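Local coordinates for N-acetyltransferase domain-containing protein (Xanthomonas campestris pv. campestris, PDB 2OZH) that probably transfers an acyl group, as expected of a GNAT-family N-acetyltransferase whose own substrate is not established, at residues R61-S64 and A70-G73; H44-G49 and S64-F69. All coordinates share one frame; numbering follows the deposited sequence.

Interaction 1 pairs the hairpin strands 55-64 and 69-77 next to their connecting loop; interaction 2 takes that loop to the start of strand 46-52. Their centres lie about 5 Å apart, and Ser64 belongs to both. Strand 46-52 is the next in the sheet, linked by the bond between Val62 N and Leu46 O (2.9 Å); Arg61 NH1 adds a probable hydrogen bond to Ser45 OG, also 2.9 Å. Both contacts touch the second subunit, where Arg61 of one chain meets Asp65 and Thr68 of the other at the dimer interface. 1,2-Ethanediol molecules, probably from the crystallisation liquor, lie by both, about 3 Å from Gly73 and 4 Å from Tyr66 (nearest atoms).

Interaction 1 of 2, residues R61-S64 and A70-G73; sequences RVIS and AYLG
Arg61 and Gly73 form one antiparallel hydrogen-bonded pair, Ile63 and Tyr71 the next, with the segments at 159°. Gly73 N reaches Arg61 O at 2.9 Å, and Tyr71 N reaches Ile63 O at 2.8 Å; the return bonds from Arg61 N and Ile63 N complete both rings. The tight face carries the non-hydrogen-bonded pairs. There Val62 splays its two methyls, CG1 anti to the backbone N (chi1 177°) and directed at Ala70 CB, 3.8 Å away, while CG2 meets Leu72 CD1 at 3.9 Å. Phe106 of the neighbouring strand 105-109 extends this apolar patch, and Val94 and Met91 of helix 86-96 pack on Val62 and Leu72.

Between the two strands the other face is looser and holds a water. Ile63 and Tyr71 lie side by side, and Ile63 CD1 only grazes the ring edge at Tyr71 CD2, 4.2 Å away. The water donates to Arg61 O at 2.8 Å and to Tyr71 O, above one face of the Arg61 guanidinium. That group pairs with Asp74 and with Asp65 of the second subunit, whose Phe69 packs on Ile63 and stacks on Tyr71. Together the strands form the antiparallel beta hairpin at the centre of the mixed sheet, as in GNAT-family acetyltransferases.

Interaction 2 of 2, residues H44-G49 and S64-F69; sequences HSLCFG and SDYATF. With EDO (1,2-ethanediol), chain G.
Leu46 and Tyr66 meet where strand 46-52 begins, yet the backbones stay apart, the CA atoms of Ser45 and Ser64 being nearest at 7.3 Å, with no direct hydrogen bond. Tyr66 spans the gap: chi1 of -46° places CG beside its own backbone N, and the phenol end extends to Leu46. Leu46 CB lies at the ring edge, near its plane, 4.0 Å from Tyr66 CE1. A water joins the polar groups, accepting from Ser64 N and hydrogen-bonded to His44 O and, at 3.0 Å, to Tyr66 OH. His44 and Tyr66 each pack edge-to-face with the other's counterpart in the second subunit, and His44 NE2 bonds weakly (3.3 Å) to O2 of 1,2-ethanediol, probably from the crystallisation liquor.

The loop is shaped by its own side chains. Ser64 OG accepts from Tyr66 N (2.9 Å) in an ST turn and donates to Phe69 O at 2.7 Å. Asp65 OD1 gathers three backbone N-H groups in an Asx turn and wider Asx motif: Thr68 N (2.8 Å, nearly straight at 174°) and Phe69 N on its syn side, Ala67 N from above the carboxylate plane. Thr68 OG1 donates to Asp65 OD2, which also forms a salt bridge with Arg61 of the second subunit.

Tyr66 thus joins the hairpin loop to the first residue of strand 46-52, and through the water to His44, just after helix 35-43, while farther along that strand Phe48 packs against helix 86-96.

Interaction 1 of 2, residues R61-S64 and A70-G73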
ATOM      1  N   ARG A  61      -4.977   3.466  10.165  1.00 10.66           N
ATOM      2  CA  ARG A  61      -3.709   3.710   9.511  1.00 11.23           C
ATOM      3  C   ARG A  61      -3.800   3.453   8.011  1.00 10.36           C
ATOM      4  O   ARG A  61      -4.351   2.438   7.601  1.00 11.91           O
ATOM      5  CB  ARG A  61      -2.598   2.852  10.122  1.00 11.84           C
ATOM      6  CG  ARG A  61      -1.209   3.211   9.600  1.00 13.58           C
ATOM      7  CD  ARG A  61      -0.116   2.620  10.461  1.00 11.72           C
ATOM      8  NE  ARG A  61      -0.067   1.170  10.434  1.00 11.49           N
ATOM      9  CZ  ARG A  61       0.673   0.463   9.592  1.00 12.42           C
ATOM     10  NH1 ARG A  61       1.343   1.050   8.613  1.00 12.36           N
ATOM     11  NH2 ARG A  61       0.762  -0.837   9.740  1.00 13.42           N
ATOM     12  N   VAL A  62      -3.286   4.388   7.235  1.00 10.70           N
ATOM     13  CA  VAL A  62      -3.322   4.301   5.784  1.00 11.05           C
ATOM     14  C   VAL A  62      -1.901   4.333   5.215  1.00 10.95           C
ATOM     15  O   VAL A  62      -1.111   5.206   5.552  1.00 11.84           O
ATOM     16  CB  VAL A  62      -4.183   5.435   5.194  1.00 10.97           C
ATOM     17  CG1 VAL A  62      -4.163   5.402   3.657  1.00 12.73           C
ATOM     18  CG2 VAL A  62      -5.600   5.359   5.710  1.00 12.39           C
ATOM     19  N   ILE A  63      -1.578   3.395   4.329  1.00 10.44           N
ATOM     20  CA  ILE A  63      -0.327   3.397   3.594  1.00 10.14           C
ATOM     21  C   ILE A  63      -0.715   3.795   2.158  1.00 10.30           C
ATOM     22  O   ILE A  63      -1.539   3.130   1.546  1.00 11.09           O
ATOM     23  CB  ILE A  63       0.326   2.022   3.600  1.00 10.14           C
ATOM     24  CG1 ILE A  63       0.567   1.569   5.044  1.00 11.11           C
ATOM     25  CG2 ILE A  63       1.633   2.063   2.836  1.00 12.76           C
ATOM     26  CD1 ILE A  63       1.031   0.131   5.150  1.00 13.73           C
ATOM     27  N   SER A  64      -0.099   4.837   1.626  1.00 10.59           N
ATOM     28  CA  SER A  64      -0.524   5.367   0.330  1.00 10.11           C
ATOM     29  C   SER A  64       0.575   6.131  -0.344  1.00 10.28           C
ATOM     30  O   SER A  64       1.479   6.646   0.314  1.00 11.15           O
ATOM     31  CB  SER A  64      -1.704   6.299   0.561  1.00 10.89           C
ATOM     32  OG  SER A  64      -2.252   6.828  -0.654  1.00 10.37           O
ATOM     33  N   ALA A  70      -4.138   3.334  -1.995  1.00 10.07           N
ATOM     34  CA  ALA A  70      -4.047   3.338  -0.531  1.00  9.71           C
ATOM     35  C   ALA A  70      -4.473   1.989   0.014  1.00 11.08           C
ATOM     36  O   ALA A  70      -5.301   1.305  -0.579  1.00 10.74           O
ATOM     37  CB  ALA A  70      -4.912   4.424   0.084  1.00 10.32           C
ATOM     38  N   TYR A  71      -3.934   1.675   1.197  1.00 10.56           N
ATOM     39  CA  TYR A  71      -4.261   0.472   1.944  1.00  9.78           C
ATOM     40  C   TYR A  71      -4.604   0.888   3.368  1.00 10.49           C
ATOM     41  O   TYR A  71      -3.842   1.620   3.984  1.00 11.95           O
ATOM     42  CB  TYR A  71      -3.060  -0.508   1.942  1.00 12.15           C
ATOM     43  CG  TYR A  71      -3.217  -1.692   2.862  1.00 14.39           C
ATOM     44  CD1 TYR A  71      -4.054  -2.746   2.554  1.00 22.20           C
ATOM     45  CD2 TYR A  71      -2.544  -1.718   4.034  1.00 17.02           C
ATOM     46  CE1 TYR A  71      -4.192  -3.825   3.459  1.00 19.98           C
ATOM     47  CE2 TYR A  71      -2.683  -2.771   4.940  1.00 22.88           C
ATOM     48  CZ  TYR A  71      -3.491  -3.797   4.626  1.00 18.78           C
ATOM     49  OH  TYR A  71      -3.623  -4.836   5.574  1.00 25.68           O
ATOM     50  N   LEU A  72      -5.733   0.421   3.877  1.00 10.10           N
ATOM     51  CA  LEU A  72      -6.205   0.693   5.228  1.00 11.00           C
ATOM     52  C   LEU A  72      -5.936  -0.499   6.105  1.00 12.34           C
ATOM     53  O   LEU A  72      -6.248  -1.615   5.765  1.00 12.89           O
ATOM     54  CB  LEU A  72      -7.709   0.946   5.173  1.00 12.28           C
ATOM     55  CG  LEU A  72      -8.430   1.222   6.492  1.00 13.36           C
ATOM     56  CD1 LEU A  72      -7.986   2.573   7.072  1.00 14.41           C
ATOM     57  CD2 LEU A  72      -9.953   1.145   6.319  1.00 15.51           C
ATOM     58  N   GLY A  73      -5.449  -0.231   7.309  1.00 13.04           N
ATOM     59  CA  GLY A  73      -5.322  -1.269   8.329  1.00 14.23           C
ATOM     60  C   GLY A  73      -5.217  -0.692   9.726  1.00 13.66           C
ATOM     61  O   GLY A  73      -5.309   0.508   9.944  1.00 13.52           O
TER
HETATM   62  O   HOH W   1      -2.494   0.548   6.627  1.00 26.08           O

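Interaction 2 of 2, residues H44-G49 and S64-F69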
ATOM      1  N   HIS A  44       5.906   6.055   8.529  1.00 11.00           N
ATOM      2  CA  HIS A  44       5.769   6.004   7.064  1.00 11.15           C
ATOM      3  C   HIS A  44       4.354   5.823   6.578  1.00 11.94           C
ATOM      4  O   HIS A  44       4.109   5.434   5.432  1.00 12.98           O
ATOM      5  CB  HIS A  44       6.692   4.917   6.506  1.00 10.75           C
ATOM      6  CG  HIS A  44       8.119   5.212   6.746  1.00 11.29           C
ATOM      7  ND1 HIS A  44       8.813   6.127   5.989  1.00 14.74           N
ATOM      8  CD2 HIS A  44       8.967   4.760   7.703  1.00 13.12           C
ATOM      9  CE1 HIS A  44      10.047   6.200   6.461  1.00 16.45           C
ATOM     10  NE2 HIS A  44      10.165   5.396   7.500  1.00 17.57           N
ATOM     11  N   SER A  45       3.394   6.144   7.431  1.00 11.73           N
ATOM     12  CA  SER A  45       1.990   6.057   7.118  1.00 11.01           C
ATOM     13  C   SER A  45       1.277   7.344   7.420  1.00 11.79           C
ATOM     14  O   SER A  45       1.776   8.177   8.185  1.00 12.80           O
ATOM     15  CB  SER A  45       1.325   4.964   7.980  1.00 12.94           C
ATOM     16  OG  SER A  45       1.939   3.704   7.760  1.00 12.86           O
ATOM     17  N   LEU A  46       0.077   7.482   6.861  1.00 10.96           N
ATOM     18  CA  LEU A  46      -0.860   8.524   7.225  1.00 11.18           C
ATOM     19  C   LEU A  46      -1.786   7.944   8.273  1.00 10.33           C
ATOM     20  O   LEU A  46      -2.570   7.037   8.026  1.00 11.14           O
ATOM     21  CB  LEU A  46      -1.658   9.007   6.015  1.00 10.89           C
ATOM     22  CG  LEU A  46      -2.695  10.099   6.277  1.00 11.81           C
ATOM     23  CD1 LEU A  46      -2.075  11.345   6.823  1.00 13.34           C
ATOM     24  CD2 LEU A  46      -3.419  10.431   4.970  1.00 13.34           C
ATOM     25  N   CYS A  47      -1.604   8.407   9.505  1.00 10.93           N
ATOM     26  CA  CYS A  47      -2.264   7.827  10.658  1.00 10.94           C
ATOM     27  C   CYS A  47      -3.347   8.754  11.167  1.00 11.10           C
ATOM     28  O   CYS A  47      -3.184   9.982  11.163  1.00 11.90           O
ATOM     29  CB  CYS A  47      -1.286   7.558  11.791  1.00 11.23           C
ATOM     30  SG  CYS A  47       0.049   6.420  11.363  1.00 12.61           S
ATOM     31  N   PHE A  48      -4.448   8.150  11.602  1.00 11.39           N
ATOM     32  CA  PHE A  48      -5.624   8.866  12.136  1.00 11.69           C
ATOM     33  C   PHE A  48      -5.785   8.431  13.586  1.00 10.72           C
ATOM     34  O   PHE A  48      -6.067   7.267  13.871  1.00 11.61           O
ATOM     35  CB  PHE A  48      -6.882   8.511  11.324  1.00 11.41           C
ATOM     36  CG  PHE A  48      -6.795   8.971   9.894  1.00 11.43           C
ATOM     37  CD1 PHE A  48      -6.042   8.277   8.978  1.00 11.68           C
ATOM     38  CD2 PHE A  48      -7.454  10.122   9.457  1.00 11.86           C
ATOM     39  CE1 PHE A  48      -5.936   8.720   7.668  1.00 11.54           C
ATOM     40  CE2 PHE A  48      -7.341  10.570   8.166  1.00 12.04           C
ATOM     41  CZ  PHE A  48      -6.586   9.869   7.270  1.00 10.38           C
ATOM     42  N   GLY A  49      -5.615   9.371  14.493  1.00 11.44           N
ATOM     43  CA  GLY A  49      -5.854   9.093  15.898  1.00 11.22           C
ATOM     44  C   GLY A  49      -7.129   9.744  16.347  1.00 11.61           C
ATOM     45  O   GLY A  49      -7.442  10.856  15.942  1.00 12.19           O
ATOM     46  N   SER A  64      -0.099   4.837   1.626  1.00 10.59           N
ATOM     47  CA  SER A  64      -0.524   5.367   0.330  1.00 10.11           C
ATOM     48  C   SER A  64       0.575   6.131  -0.344  1.00 10.28           C
ATOM     49  O   SER A  64       1.479   6.646   0.314  1.00 11.15           O
ATOM     50  CB  SER A  64      -1.704   6.299   0.561  1.00 10.89           C
ATOM     51  OG  SER A  64      -2.252   6.828  -0.654  1.00 10.37           O
ATOM     52  N   ASP A  65       0.476   6.246  -1.674  1.00 10.21           N
ATOM     53  CA  ASP A  65       1.283   7.184  -2.439  1.00  9.96           C
ATOM     54  C   ASP A  65       0.617   8.550  -2.591  1.00  9.94           C
ATOM     55  O   ASP A  65       1.166   9.414  -3.259  1.00 10.64           O
ATOM     56  CB  ASP A  65       1.670   6.608  -3.788  1.00  9.77           C
ATOM     57  CG  ASP A  65       0.510   6.398  -4.704  1.00 10.10           C
ATOM     58  OD1 ASP A  65      -0.650   6.614  -4.283  1.00 10.02           O
ATOM     59  OD2 ASP A  65       0.777   6.037  -5.878  1.00 11.32           O
ATOM     60  N   TYR A  66      -0.564   8.725  -1.993  1.00 10.85           N
ATOM     61  CA  TYR A  66      -1.317   9.977  -2.046  1.00 11.20           C
ATOM     62  C   TYR A  66      -1.618  10.383  -3.472  1.00 10.65           C
ATOM     63  O   TYR A  66      -1.738  11.585  -3.800  1.00 12.12           O
ATOM     64  CB  TYR A  66      -0.592  11.106  -1.285  1.00 12.06           C
ATOM     65  CG  TYR A  66      -0.099  10.630   0.054  1.00 11.99           C
ATOM     66  CD1 TYR A  66      -0.969  10.091   0.989  1.00 12.42           C
ATOM     67  CD2 TYR A  66       1.252  10.614   0.351  1.00 12.94           C
ATOM     68  CE1 TYR A  66      -0.508   9.544   2.182  1.00 13.15           C
ATOM     69  CE2 TYR A  66       1.733  10.097   1.560  1.00 13.66           C
ATOM     70  CZ  TYR A  66       0.839   9.541   2.463  1.00 14.07           C
ATOM     71  OH  TYR A  66       1.290   9.018   3.666  1.00 16.33           O
ATOM     72  N   ALA A  67      -1.756   9.383  -4.345  1.00 10.39           N
ATOM     73  CA  ALA A  67      -1.945   9.626  -5.764  1.00  9.80           C
ATOM     74  C   ALA A  67      -2.761   8.586  -6.503  1.00 10.76           C
ATOM     75  O   ALA A  67      -3.695   8.950  -7.228  1.00 11.18           O
ATOM     76  CB  ALA A  67      -0.597   9.787  -6.436  1.00 11.48           C
ATOM     77  N   THR A  68      -2.432   7.312  -6.303  1.00 10.01           N
ATOM     78  CA  THR A  68      -3.029   6.218  -7.052  1.00  9.82           C
ATOM     79  C   THR A  68      -3.586   5.070  -6.201  1.00  9.99           C
ATOM     80  O   THR A  68      -4.481   4.380  -6.657  1.00 10.38           O
ATOM     81  CB  THR A  68      -2.072   5.605  -8.086  1.00 10.55           C
ATOM     82  OG1 THR A  68      -1.027   4.857  -7.434  1.00 11.19           O
ATOM     83  CG2 THR A  68      -1.515   6.663  -9.018  1.00 10.62           C
ATOM     84  N   PHE A  69      -3.037   4.855  -5.005  1.00 10.47           N
ATOM     85  CA  PHE A  69      -3.288   3.654  -4.229  1.00 10.09           C
ATOM     86  C   PHE A  69      -3.239   3.960  -2.754  1.00 11.27           C
ATOM     87  O   PHE A  69      -2.401   4.742  -2.303  1.00 10.95           O
ATOM     88  CB  PHE A  69      -2.207   2.601  -4.514  1.00 10.88           C
ATOM     89  CG  PHE A  69      -2.330   1.376  -3.642  1.00 11.33           C
ATOM     90  CD1 PHE A  69      -3.156   0.319  -3.984  1.00 12.71           C
ATOM     91  CD2 PHE A  69      -1.600   1.283  -2.453  1.00 12.10           C
ATOM     92  CE1 PHE A  69      -3.265  -0.775  -3.138  1.00 14.09           C
ATOM     93  CE2 PHE A  69      -1.716   0.193  -1.637  1.00 11.31           C
ATOM     94  CZ  PHE A  69      -2.543  -0.842  -1.986  1.00 11.75           C
TER
HETATM   95  C1  EDO G 303      13.789   4.212   5.839  1.00 45.88           C
HETATM   96  O1  EDO G 303      12.930   5.074   5.085  1.00 51.60           O
HETATM   97  C2  EDO G 303      12.946   3.108   6.456  1.00 41.69           C
HETATM   98  O2  EDO G 303      12.781   3.346   7.853  1.00 45.94           O
HETATM   99  O   HOH W   2       1.921   6.098   3.483  1.00 13.67           O